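Local coordinates for protein 3-isopropylmalate dehydratase small subunit (Campylobacter jejuni, PDB 3Q3W) that forms the small subunit of isopropylmalate isomerase, which interconverts 2-isopropylmalate and 3-isopropylmalate by way of 2-isopropylmaleate, at residues G12-L17 and I75-E80; L17-I22 and M61-N66; A102-S107 and I124-D129. All coordinates share one frame; numbering follows the deposited sequence. Where two conformers were deposited one is given.

Interaction 1. Residues G12-L17 and I75-E80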
ATOM      1  N   GLY A  12      -1.564  -8.690   8.586  1.00 32.34           N
ATOM      2  CA  GLY A  12      -2.927  -8.330   8.182  1.00 30.71           C
ATOM      3  C   GLY A  12      -3.308  -8.840   6.803  1.00 30.14           C
ATOM      4  O   GLY A  12      -2.512  -9.473   6.101  1.00 30.18           O
ATOM      5  N   ILE A  13      -4.532  -8.530   6.433  1.00 26.05           N
ATOM      6  CA  ILE A  13      -5.111  -8.937   5.189  1.00 26.57           C
ATOM      7  C   ILE A  13      -4.412  -8.221   4.041  1.00 25.47           C
ATOM      8  O   ILE A  13      -4.304  -6.979   4.033  1.00 24.48           O
ATOM      9  CB  ILE A  13      -6.631  -8.608   5.201  1.00 25.48           C
ATOM     10  CG1 ILE A  13      -7.327  -9.272   6.394  1.00 28.62           C
ATOM     11  CG2 ILE A  13      -7.289  -8.932   3.842  1.00 27.12           C
ATOM     12  CD1 ILE A  13      -7.449 -10.738   6.348  1.00 29.83           C
ATOM     13  N   ALA A  14      -3.890  -8.994   3.093  1.00 24.91           N
ATOM     14  CA  ALA A  14      -3.267  -8.441   1.899  1.00 24.60           C
ATOM     15  C   ALA A  14      -4.186  -8.594   0.686  1.00 25.83           C
ATOM     16  O   ALA A  14      -4.924  -9.592   0.591  1.00 24.79           O
ATOM     17  CB  ALA A  14      -1.971  -9.083   1.653  1.00 26.38           C
ATOM     18  N   CYS A  15      -4.118  -7.609  -0.218  1.00 24.58           N
ATOM     19  CA  CYS A  15      -5.006  -7.502  -1.372  1.00 25.28           C
ATOM     20  C   CYS A  15      -4.170  -7.280  -2.613  1.00 27.01           C
ATOM     21  O   CYS A  15      -3.419  -6.303  -2.682  1.00 25.88           O
ATOM     22  CB  CYS A  15      -5.985  -6.329  -1.243  1.00 23.97           C
ATOM     23  SG  CYS A  15      -7.122  -6.264  -2.637  1.00 24.36           S
ATOM     24  N   PRO A  16      -4.311  -8.164  -3.606  1.00 28.47           N
ATOM     25  CA  PRO A  16      -3.524  -7.993  -4.805  1.00 30.19           C
ATOM     26  C   PRO A  16      -4.196  -7.062  -5.793  1.00 30.38           C
ATOM     27  O   PRO A  16      -5.404  -7.182  -6.026  1.00 31.04           O
ATOM     28  CB  PRO A  16      -3.444  -9.414  -5.362  1.00 31.84           C
ATOM     29  CG  PRO A  16      -4.709 -10.049  -4.931  1.00 31.85           C
ATOM     30  CD  PRO A  16      -5.146  -9.379  -3.663  1.00 29.11           C
ATOM     31  N   LEU A  17      -3.437  -6.137  -6.343  1.00 29.94           N
ATOM     32  CA  LEU A  17      -3.946  -5.225  -7.368  1.00 31.34           C
ATOM     33  C   LEU A  17      -3.048  -5.352  -8.616  1.00 33.36           C
ATOM     34  O   LEU A  17      -1.994  -4.722  -8.727  1.00 32.29           O
ATOM     35  CB  LEU A  17      -3.985  -3.772  -6.864  1.00 28.68           C
ATOM     36  CG  LEU A  17      -4.835  -3.533  -5.617  1.00 29.80           C
ATOM     37  CD1 LEU A  17      -4.648  -2.034  -5.107  1.00 27.51           C
ATOM     38  CD2 LEU A  17      -6.279  -3.784  -5.839  1.00 29.70           C
ATOM     39  N   ILE A  75      -2.418  -4.491   3.754  1.00 21.38           N
ATOM     40  CA  ILE A  75      -1.292  -4.694   2.831  1.00 22.09           C
ATOM     41  C   ILE A  75      -1.756  -4.812   1.385  1.00 23.78           C
ATOM     42  O   ILE A  75      -2.770  -5.492   1.104  1.00 24.46           O
ATOM     43  CB  ILE A  75      -0.548  -6.016   3.185  1.00 23.42           C
ATOM     44  CG1 ILE A  75       0.044  -5.910   4.571  1.00 23.78           C
ATOM     45  CG2 ILE A  75       0.553  -6.308   2.192  1.00 22.43           C
ATOM     46  CD1 ILE A  75       0.449  -7.267   5.218  1.00 25.31           C
ATOM     47  N   LEU A  76      -1.020  -4.186   0.469  1.00 24.47           N
ATOM     48  CA  LEU A  76      -1.311  -4.258  -0.963  1.00 25.35           C
ATOM     49  C   LEU A  76      -0.176  -4.952  -1.664  1.00 26.27           C
ATOM     50  O   LEU A  76       0.980  -4.804  -1.263  1.00 27.96           O
ATOM     51  CB  LEU A  76      -1.529  -2.876  -1.574  1.00 24.42           C
ATOM     52  CG  LEU A  76      -2.703  -2.017  -1.056  1.00 24.81           C
ATOM     53  CD1 LEU A  76      -2.761  -0.669  -1.816  1.00 20.84           C
ATOM     54  CD2 LEU A  76      -4.041  -2.732  -1.121  1.00 20.34           C
ATOM     55  N   VAL A  77      -0.500  -5.738  -2.687  1.00 27.46           N
ATOM     56  CA  VAL A  77       0.498  -6.330  -3.536  1.00 28.29           C
ATOM     57  C   VAL A  77       0.187  -5.894  -4.957  1.00 31.31           C
ATOM     58  O   VAL A  77      -0.881  -6.220  -5.502  1.00 30.44           O
ATOM     59  CB  VAL A  77       0.464  -7.844  -3.417  1.00 30.35           C
ATOM     60  CG1 VAL A  77       1.663  -8.460  -4.187  1.00 29.39           C
ATOM     61  CG2 VAL A  77       0.511  -8.221  -1.984  1.00 25.40           C
ATOM     62  N   SER A  78       1.094  -5.136  -5.553  1.00 32.69           N
ATOM     63  CA  SER A  78       0.911  -4.599  -6.899  1.00 34.77           C
ATOM     64  C   SER A  78       2.102  -4.857  -7.811  1.00 36.81           C
ATOM     65  O   SER A  78       3.055  -5.520  -7.446  1.00 37.47           O
ATOM     66  CB  SER A  78       0.655  -3.112  -6.825  1.00 34.02           C
ATOM     67  OG  SER A  78      -0.090  -2.670  -7.947  1.00 38.40           O
ATOM     68  N   PHE A  79       2.020  -4.346  -9.028  1.00 38.69           N
ATOM     69  CA  PHE A  79       3.057  -4.589  -9.988  1.00 41.32           C
ATOM     70  C   PHE A  79       3.929  -3.348 -10.036  1.00 42.00           C
ATOM     71  O   PHE A  79       3.880  -2.518  -9.114  1.00 41.14           O
ATOM     72  CB  PHE A  79       2.453  -4.937 -11.343  1.00 43.04           C
ATOM     73  CG  PHE A  79       1.690  -6.255 -11.381  1.00 42.74           C
ATOM     74  CD1 PHE A  79       1.969  -7.287 -10.504  1.00 41.00           C
ATOM     75  CD2 PHE A  79       0.740  -6.467 -12.386  1.00 43.94           C
ATOM     76  CE1 PHE A  79       1.296  -8.476 -10.608  1.00 43.28           C
ATOM     77  CE2 PHE A  79       0.070  -7.662 -12.503  1.00 42.24           C
ATOM     78  CZ  PHE A  79       0.344  -8.664 -11.611  1.00 43.86           C
ATOM     79  N   GLU A  80       4.756  -3.236 -11.075  1.00 43.64           N
ATOM     80  CA  GLU A  80       5.855  -2.283 -11.082  1.00 44.09           C
ATOM     81  C   GLU A  80       5.431  -0.844 -11.172  1.00 41.91           C
ATOM     82  O   GLU A  80       4.357  -0.530 -11.653  1.00 40.17           O
ATOM     83  CB  GLU A  80       6.855  -2.571 -12.217  1.00 47.57           C
ATOM     84  CG  GLU A  80       6.245  -2.794 -13.625  1.00 50.12           C
ATOM     85  CD  GLU A  80       6.062  -4.288 -13.974  1.00 53.46           C
ATOM     86  OE1 GLU A  80       5.391  -5.018 -13.201  1.00 51.51           O
ATOM     87  OE2 GLU A  80       6.594  -4.722 -15.015  1.00 56.24           O
TER
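Leu17 O is gripped by two donors: the Ser78 hydroxyl, whose OG donates to it over 2.9 Å from within the plane of the carbonyl, and the backbone N of Tyr19, two residues further along the chain. The first torsion of Ser78 (chi1 -154°) sets OG roughly anti to the backbone N, facing Leu17 O. Behind this bond the two segments run as parallel strands, their axes 25° apart. The backbone bonds zigzag between them: Ile13 O receives Ile75 N, Ile75 O receives Cys15 N, Cys15 O receives Val77 N, and Val77 O receives Leu17 N in a nearly straight bond of 2.7 Å. Val77 O also takes a C-H contact from Pro16 CA at 3.3 Å, a second, weak contact to the same oxygen.

On the sheet face that carries Ala14, Pro16, Ile75 and Val77, Ala14 CB lies 3.7 Å from Ile75 CB, a close neighbour pair. The other face carries Cys15 and Leu76, where Leu76 CD2 reaches back to Cys15 CB at 4.1 Å and Leu76 CD1 meets Leu17 CD1 at 4.0 Å.

Strand 73-78 is bordered on its other edge by strand 102-105, and strand 9-17 on its other edge by strand 145-149, so the contact lies inside the sheet. Helix 128-140 covers the Ala14 and Val77 face through Leu138, Ile134 and Val135.

Interaction 2. Residues L17-I22 and M61-N66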
ATOM      1  N   LEU A  17      -3.437  -6.137  -6.343  1.00 29.94           N
ATOM      2  CA  LEU A  17      -3.946  -5.225  -7.368  1.00 31.34           C
ATOM      3  C   LEU A  17      -3.048  -5.352  -8.616  1.00 33.36           C
ATOM      4  O   LEU A  17      -1.994  -4.722  -8.727  1.00 32.29           O
ATOM      5  CB  LEU A  17      -3.985  -3.772  -6.864  1.00 28.68           C
ATOM      6  CG  LEU A  17      -4.835  -3.533  -5.617  1.00 29.80           C
ATOM      7  CD1 LEU A  17      -4.648  -2.034  -5.107  1.00 27.51           C
ATOM      8  CD2 LEU A  17      -6.279  -3.784  -5.839  1.00 29.70           C
ATOM      9  N   GLU A  18      -3.524  -6.148  -9.568  1.00 36.16           N
ATOM     10  CA  GLU A  18      -2.724  -6.575 -10.711  1.00 39.91           C
ATOM     11  C   GLU A  18      -2.746  -5.502 -11.788  1.00 41.57           C
ATOM     12  O   GLU A  18      -3.263  -5.697 -12.902  1.00 41.96           O
ATOM     13  CB  GLU A  18      -3.272  -7.901 -11.226  1.00 41.91           C
ATOM     14  CG  GLU A  18      -3.076  -9.045 -10.234  1.00 42.98           C
ATOM     15  CD  GLU A  18      -3.569 -10.388 -10.796  1.00 46.84           C
ATOM     16  OE1 GLU A  18      -2.860 -11.002 -11.637  1.00 48.98           O
ATOM     17  OE2 GLU A  18      -4.666 -10.804 -10.403  1.00 46.63           O
ATOM     18  N   TYR A  19      -2.180  -4.356 -11.429  1.00 41.58           N
ATOM     19  CA  TYR A  19      -1.973  -3.270 -12.340  1.00 43.20           C
ATOM     20  C   TYR A  19      -0.524  -2.795 -12.187  1.00 43.17           C
ATOM     21  O   TYR A  19       0.034  -2.801 -11.075  1.00 42.63           O
ATOM     22  CB  TYR A  19      -2.943  -2.138 -12.040  1.00 42.45           C
ATOM     23  CG  TYR A  19      -4.382  -2.540 -11.779  1.00 45.37           C
ATOM     24  CD1 TYR A  19      -5.323  -2.589 -12.817  1.00 52.73           C
ATOM     25  CD2 TYR A  19      -4.832  -2.814 -10.486  1.00 49.11           C
ATOM     26  CE1 TYR A  19      -6.681  -2.932 -12.575  1.00 52.66           C
ATOM     27  CE2 TYR A  19      -6.177  -3.164 -10.233  1.00 50.14           C
ATOM     28  CZ  TYR A  19      -7.097  -3.214 -11.282  1.00 52.47           C
ATOM     29  OH  TYR A  19      -8.434  -3.560 -11.031  1.00 56.19           O
ATOM     30  N   ALA A  20       0.087  -2.413 -13.305  1.00 43.78           N
ATOM     31  CA  ALA A  20       1.412  -1.783 -13.301  1.00 44.33           C
ATOM     32  C   ALA A  20       1.201  -0.290 -13.388  1.00 42.82           C
ATOM     33  O   ALA A  20       0.129   0.183 -13.796  1.00 41.82           O
ATOM     34  CB  ALA A  20       2.266  -2.271 -14.467  1.00 45.98           C
ATOM     35  N   ASN A  21       2.230   0.452 -13.004  1.00 43.13           N
ATOM     36  CA  ASN A  21       2.198   1.889 -13.128  1.00 42.82           C
ATOM     37  C   ASN A  21       0.944   2.509 -12.485  1.00 40.01           C
ATOM     38  O   ASN A  21       0.403   3.465 -13.040  1.00 40.31           O
ATOM     39  CB  ASN A  21       2.250   2.281 -14.605  1.00 44.65           C
ATOM     40  CG  ASN A  21       3.324   1.558 -15.350  1.00 48.15           C
ATOM     41  OD1 ASN A  21       4.506   1.739 -15.071  1.00 47.22           O
ATOM     42  ND2 ASN A  21       2.928   0.714 -16.299  1.00 49.98           N
ATOM     43  N   ILE A  22       0.487   1.984 -11.337  1.00 37.67           N
ATOM     44  CA  ILE A  22      -0.615   2.639 -10.610  1.00 35.83           C
ATOM     45  C   ILE A  22      -0.109   4.058 -10.299  1.00 35.29           C
ATOM     46  O   ILE A  22       0.934   4.244  -9.678  1.00 36.56           O
ATOM     47  CB  ILE A  22      -1.082   1.861  -9.364  1.00 34.59           C
ATOM     48  CG1 ILE A  22      -1.942   0.671  -9.794  1.00 35.33           C
ATOM     49  CG2 ILE A  22      -1.927   2.742  -8.396  1.00 33.66           C
ATOM     50  CD1 ILE A  22      -1.864  -0.536  -8.865  1.00 35.72           C
HETATM   51  N   MSE A  61     -17.546  -3.901  -7.848  1.00 26.74           N
HETATM   52  CA  MSE A  61     -17.145  -5.215  -7.296  1.00 27.54           C
HETATM   53  C   MSE A  61     -16.049  -5.969  -8.048  1.00 28.92           C
HETATM   54  O   MSE A  61     -15.539  -6.957  -7.539  1.00 29.68           O
HETATM   55  CB  MSE A  61     -18.334  -6.137  -7.072  1.00 29.31           C
HETATM   56  CG  MSE A  61     -19.417  -5.546  -6.154  1.00 30.32           C
HETATM   57 SE   MSE A  61     -18.634  -5.172  -4.396  0.70 33.92          SE
HETATM   58  CE  MSE A  61     -18.225  -6.908  -3.815  1.00 28.71           C
ATOM     59  N   ASP A  62     -15.637  -5.496  -9.211  1.00 28.98           N
ATOM     60  CA  ASP A  62     -14.469  -6.065  -9.876  1.00 31.09           C
ATOM     61  C   ASP A  62     -13.152  -5.522  -9.344  1.00 30.38           C
ATOM     62  O   ASP A  62     -12.102  -5.982  -9.756  1.00 32.35           O
ATOM     63  CB  ASP A  62     -14.506  -5.836 -11.404  1.00 31.76           C
ATOM     64  CG  ASP A  62     -13.725  -6.898 -12.169  1.00 35.51           C
ATOM     65  OD1 ASP A  62     -13.656  -8.065 -11.718  1.00 32.84           O
ATOM     66  OD2 ASP A  62     -13.197  -6.572 -13.237  1.00 39.88           O
ATOM     67  N   PHE A  63     -13.214  -4.533  -8.450  1.00 28.58           N
ATOM     68  CA  PHE A  63     -12.044  -4.037  -7.760  1.00 27.49           C
ATOM     69  C   PHE A  63     -11.843  -4.865  -6.490  1.00 25.23           C
ATOM     70  O   PHE A  63     -12.723  -4.953  -5.618  1.00 25.10           O
ATOM     71  CB  PHE A  63     -12.237  -2.546  -7.430  1.00 26.97           C
ATOM     72  CG  PHE A  63     -11.023  -1.886  -6.928  1.00 27.42           C
ATOM     73  CD1 PHE A  63      -9.831  -1.957  -7.634  1.00 29.34           C
ATOM     74  CD2 PHE A  63     -11.046  -1.171  -5.728  1.00 28.08           C
ATOM     75  CE1 PHE A  63      -8.715  -1.326  -7.152  1.00 28.32           C
ATOM     76  CE2 PHE A  63      -9.912  -0.531  -5.274  1.00 25.09           C
ATOM     77  CZ  PHE A  63      -8.766  -0.639  -5.951  1.00 24.64           C
ATOM     78  N   ASN A  64     -10.698  -5.486  -6.379  1.00 24.32           N
ATOM     79  CA  ASN A  64     -10.498  -6.448  -5.298  1.00 24.99           C
ATOM     80  C   ASN A  64     -10.735  -5.893  -3.884  1.00 25.11           C
ATOM     81  O   ASN A  64     -11.299  -6.601  -3.024  1.00 24.26           O
ATOM     82  CB  ASN A  64      -9.105  -7.085  -5.399  1.00 25.23           C
ATOM     83  CG  ASN A  64      -9.062  -8.294  -6.344  1.00 28.30           C
ATOM     84  OD1 ASN A  64     -10.083  -8.916  -6.607  1.00 30.78           O
ATOM     85  ND2 ASN A  64      -7.863  -8.622  -6.841  1.00 26.88           N
ATOM     86  N   LEU A  65     -10.346  -4.641  -3.631  1.00 24.24           N
ATOM     87  CA  LEU A  65     -10.519  -4.065  -2.284  1.00 24.89           C
ATOM     88  C   LEU A  65     -11.943  -3.962  -1.853  1.00 23.27           C
ATOM     89  O   LEU A  65     -12.190  -3.807  -0.667  1.00 25.38           O
ATOM     90  CB  LEU A  65      -9.864  -2.674  -2.109  1.00 23.82           C
ATOM     91  CG  LEU A  65      -8.363  -2.628  -1.927  1.00 27.80           C
ATOM     92  CD1 LEU A  65      -7.799  -1.171  -2.097  1.00 23.47           C
ATOM     93  CD2 LEU A  65      -7.886  -3.272  -0.620  1.00 24.63           C
ATOM     94  N   ASN A  66     -12.884  -4.070  -2.788  1.00 23.38           N
ATOM     95  CA  ASN A  66     -14.305  -4.043  -2.486  1.00 22.74           C
ATOM     96  C   ASN A  66     -14.910  -5.407  -2.063  1.00 23.66           C
ATOM     97  O   ASN A  66     -16.020  -5.473  -1.501  1.00 22.36           O
ATOM     98  CB  ASN A  66     -15.096  -3.451  -3.692  1.00 24.41           C
ATOM     99  CG  ASN A  66     -14.909  -1.924  -3.842  1.00 23.24           C
ATOM    100  OD1 ASN A  66     -14.578  -1.244  -2.884  1.00 22.29           O
ATOM    101  ND2 ASN A  66     -15.040  -1.413  -5.056  1.00 22.46           N
TER
HETATM  102  O   HOH W   1      -8.587  -5.606  -8.589  1.00 27.40           O
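A small hydrophobic cluster forms where the chain passes from strand 9-17 into the following loop and packs against the loop before strand 73-78: Leu17 meets Phe63 and Leu65, and Tyr19 meets Phe63. On the first side, Glu18 is the centre of an inverse gamma turn, closed by Tyr19 N bonding to Leu17 O at 2.7 Å. On the second, a short 3-10 segment covers residues 64-66, and Asn66 N bonds back to Phe63 O.

Leu17 straddles the cluster with its two methyls. CD2 comes obliquely to the Phe63 ring, 3.7 Å from CE1 and also close to CZ, whereas CD1 makes a looser contact of 4.4 Å with Leu65 CD1. A chi1 of -170° sets Phe63 CG anti to the backbone N. Tyr19 approaches the Phe63 ring from its edge: the hydroxyl OH lies near the ring plane, 4.0 Å from Phe63 CD1. Leu17 CB in turn sits at the edge of the Tyr19 ring and in its plane. One face of the Phe63 ring has Leu65 N above it, displaced toward the rim.

A water bridges the loops: it accepts from Asn64 N at 3.1 Å and pairs with Tyr19 OH at 3.2 Å. Asn64 ND2 bonds to O of Pro16, the residue just before Leu17. Beyond, Phe46 packs on Leu17 and Leu65, and Phe63 also touches Leu49 and Arg50 of helix 47-50. Between 17-22 and 61-66 themselves there is no direct hydrogen bond, so their contact rests on apolar packing, and the shared water gives the tyrosine hydroxyl and the backbone N of Asn64 a polar partner beside it.

Interaction 3. Residues A102-S107 and I124-D129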
ATOM      1  N   ALA A 102       1.536  -1.279   4.461  1.00 25.20           N
ATOM      2  CA  ALA A 102       2.663  -1.712   3.612  1.00 25.75           C
ATOM      3  C   ALA A 102       2.191  -2.030   2.204  1.00 26.26           C
ATOM      4  O   ALA A 102       1.049  -2.493   2.008  1.00 25.57           O
ATOM      5  CB  ALA A 102       3.363  -2.914   4.212  1.00 27.39           C
ATOM      6  N   ILE A 103       3.056  -1.779   1.229  1.00 25.71           N
ATOM      7  CA  ILE A 103       2.829  -2.188  -0.144  1.00 27.36           C
ATOM      8  C   ILE A 103       4.014  -3.037  -0.614  1.00 29.51           C
ATOM      9  O   ILE A 103       5.155  -2.659  -0.405  1.00 29.92           O
ATOM     10  CB  ILE A 103       2.676  -0.991  -1.058  1.00 26.53           C
ATOM     11  CG1 ILE A 103       1.510  -0.101  -0.576  1.00 27.27           C
ATOM     12  CG2 ILE A 103       2.484  -1.448  -2.492  1.00 29.18           C
ATOM     13  CD1 ILE A 103       1.627   1.302  -1.096  1.00 27.40           C
ATOM     14  N   ILE A 104       3.726  -4.183  -1.224  1.00 29.73           N
ATOM     15  CA  ILE A 104       4.711  -5.052  -1.819  1.00 30.54           C
ATOM     16  C   ILE A 104       4.586  -4.877  -3.327  1.00 32.78           C
ATOM     17  O   ILE A 104       3.485  -5.013  -3.885  1.00 32.40           O
ATOM     18  CB  ILE A 104       4.437  -6.520  -1.391  1.00 31.93           C
ATOM     19  CG1 ILE A 104       4.592  -6.645   0.127  1.00 28.80           C
ATOM     20  CG2 ILE A 104       5.381  -7.510  -2.107  1.00 32.92           C
ATOM     21  CD1 ILE A 104       4.082  -7.897   0.695  1.00 29.66           C
ATOM     22  N   ALA A 105       5.674  -4.532  -4.002  1.00 33.11           N
ATOM     23  CA  ALA A 105       5.676  -4.398  -5.460  1.00 35.55           C
ATOM     24  C   ALA A 105       7.099  -4.656  -5.931  1.00 38.27           C
ATOM     25  O   ALA A 105       7.994  -4.690  -5.106  1.00 40.06           O
ATOM     26  CB  ALA A 105       5.245  -2.997  -5.885  1.00 34.04           C
ATOM     27  N   PRO A 106       7.316  -4.820  -7.244  1.00 40.14           N
ATOM     28  CA  PRO A 106       8.681  -4.992  -7.741  1.00 42.78           C
ATOM     29  C   PRO A 106       9.498  -3.681  -7.729  1.00 43.52           C
ATOM     30  O   PRO A 106      10.716  -3.713  -7.610  1.00 44.81           O
ATOM     31  CB  PRO A 106       8.477  -5.472  -9.190  1.00 44.74           C
ATOM     32  CG  PRO A 106       6.998  -5.689  -9.363  1.00 42.32           C
ATOM     33  CD  PRO A 106       6.338  -4.841  -8.340  1.00 40.35           C
ATOM     34  N   SER A 107       8.804  -2.544  -7.853  1.00 42.00           N
ATOM     35  CA  SER A 107       9.408  -1.239  -7.821  1.00 41.32           C
ATOM     36  C   SER A 107       8.354  -0.160  -7.465  1.00 39.35           C
ATOM     37  O   SER A 107       7.158  -0.403  -7.514  1.00 36.02           O
ATOM     38  CB  SER A 107      10.047  -0.926  -9.149  1.00 43.41           C
ATOM     39  OG  SER A 107       9.091  -0.991 -10.177  1.00 44.05           O
ATOM     40  N   ILE A 124       7.918  -2.181   0.267  1.00 34.84           N
ATOM     41  CA  ILE A 124       8.697  -3.404   0.174  1.00 37.51           C
ATOM     42  C   ILE A 124       8.894  -3.751  -1.272  1.00 39.26           C
ATOM     43  O   ILE A 124       7.928  -4.080  -1.989  1.00 37.81           O
ATOM     44  CB  ILE A 124       7.964  -4.552   0.857  1.00 37.52           C
ATOM     45  CG1 ILE A 124       7.892  -4.269   2.353  1.00 36.17           C
ATOM     46  CG2 ILE A 124       8.642  -5.897   0.556  1.00 40.20           C
ATOM     47  CD1 ILE A 124       6.825  -5.017   3.122  1.00 34.65           C
ATOM     48  N   GLU A 125      10.149  -3.684  -1.707  1.00 41.02           N
ATOM     49  CA  GLU A 125      10.487  -4.033  -3.076  1.00 43.65           C
ATOM     50  C   GLU A 125      10.878  -5.500  -3.079  1.00 45.14           C
ATOM     51  O   GLU A 125      11.790  -5.894  -2.333  1.00 45.72           O
ATOM     52  CB  GLU A 125      11.617  -3.149  -3.615  1.00 45.33           C
ATOM     53  CG  GLU A 125      11.150  -1.744  -3.981  1.00 45.85           C
ATOM     54  CD  GLU A 125      12.269  -0.780  -4.381  1.00 51.66           C
ATOM     55  OE1 GLU A 125      13.484  -1.154  -4.269  1.00 54.58           O
ATOM     56  OE2 GLU A 125      11.918   0.346  -4.849  1.00 51.17           O
ATOM     57  N   LEU A 126      10.163  -6.302  -3.874  1.00 44.54           N
ATOM     58  CA  LEU A 126      10.506  -7.705  -4.101  1.00 45.93           C
ATOM     59  C   LEU A 126      10.848  -7.948  -5.569  1.00 47.42           C
ATOM     60  O   LEU A 126      10.440  -7.187  -6.436  1.00 47.15           O
ATOM     61  CB  LEU A 126       9.356  -8.618  -3.671  1.00 45.32           C
ATOM     62  CG  LEU A 126       9.089  -8.616  -2.160  1.00 44.25           C
ATOM     63  CD1 LEU A 126       8.134  -9.746  -1.759  1.00 40.73           C
ATOM     64  CD2 LEU A 126      10.432  -8.713  -1.389  1.00 40.73           C
ATOM     65  N   ALA A 127      11.619  -8.986  -5.865  1.00 48.84           N
ATOM     66  CA  ALA A 127      11.822  -9.346  -7.264  1.00 50.24           C
ATOM     67  C   ALA A 127      10.458  -9.686  -7.890  1.00 48.77           C
ATOM     68  O   ALA A 127       9.576 -10.221  -7.218  1.00 46.60           O
ATOM     69  CB  ALA A 127      12.809 -10.509  -7.407  1.00 52.97           C
ATOM     70  N   LYS A 128      10.296  -9.347  -9.167  1.00 49.80           N
ATOM     71  CA  LYS A 128       9.018  -9.513  -9.852  0.60 49.34           C
ATOM     72  C   LYS A 128       8.513 -10.949  -9.758  1.00 49.83           C
ATOM     73  O   LYS A 128       7.320 -11.173  -9.561  1.00 49.00           O
ATOM     74  CB  LYS A 128       9.122  -9.013 -11.303  0.60 51.06           C
ATOM     75  CG  LYS A 128       8.282  -9.769 -12.324  0.60 52.70           C
ATOM     76  CD  LYS A 128       7.346  -8.875 -13.110  0.60 52.35           C
ATOM     77  CE  LYS A 128       6.060  -8.648 -12.350  0.60 49.06           C
ATOM     78  NZ  LYS A 128       5.110  -7.804 -13.135  0.60 50.78           N
ATOM     79  N   ASP A 129       9.423 -11.914  -9.871  1.00 52.14           N
ATOM     80  CA  ASP A 129       9.054 -13.324  -9.688  0.60 52.82           C
ATOM     81  C   ASP A 129       8.420 -13.554  -8.328  1.00 50.56           C
ATOM     82  O   ASP A 129       7.459 -14.310  -8.214  1.00 49.24           O
ATOM     83  CB  ASP A 129      10.251 -14.279  -9.889  0.60 56.04           C
ATOM     84  CG  ASP A 129      11.225 -14.308  -8.707  0.60 56.79           C
ATOM     85  OD1 ASP A 129      11.391 -15.394  -8.102  0.60 55.11           O
ATOM     86  OD2 ASP A 129      11.855 -13.258  -8.402  0.60 57.44           O
TER
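Ile104 and Ile124, paired in a parallel bridge, lie side by side and point the same way, with Ile104 CG1 4.0 Å from Ile124 CB. The other branch of Ile104, CG2, is anti to the backbone N (chi1, to CG1, is -63°) and meets Leu126 CD1 at 3.6 Å, the two side chains crossing at a slant. At the other end Ile124 CD1 reaches Ala102 CB at 4.2 Å. Ile104 thus touches Ile124 of the strand and Leu126 just after it.

The backbone holds this register with three bonds: Ile124 N to Ile103 O at 2.9 Å, Ala105 N to Ile124 O, and Leu126 N to Ala105 O. Beyond the strands Pro106 continues the contact: its CA brings a C-H to Leu126 O at 3.1 Å, with an angle of 159° at the hydrogen, while its CB packs on Lys128 CB. Pro106 therefore abuts the start of helix 128-140, for which Ala127 is the N-cap residue. Glu125 OE2 forms a salt bridge with Lys113 NZ, and Lys128 NZ with Glu80 OE1.

Val155 of strand 154-157 packs against Ile104 and Ile124. Strand 102-105, helix 110-118 and strand 122-125 form a beta-alpha-beta crossover, and this pairing of its two parallel strands forms one edge of the sheet within this chain of the aconitase C-terminal domain family.

Overall arrangement
Interactions 1 and 3 lie in one sheet, and interaction 2 joins loops beside it. Interactions 1 and 3 have centres about 9 Å apart and belong to neighbouring strands: Ile104 N probably bonds to Leu76 O at 2.8 Å, and Lys128 NZ forms a salt bridge of 2.8 Å with Glu80 OE1. Interaction 2, nested in the chain within the loop that interaction 1 closes, shares Leu17 with it, and their centres also lie about 9 Å apart; Glu80 O and Asn21 N, 2.7 Å apart, probably bond as well. Interactions 2 and 3, about 16 Å between centres and about 6 Å between nearest atoms, do not touch. Interaction 1 thus joins the loop cluster to the crossover unit.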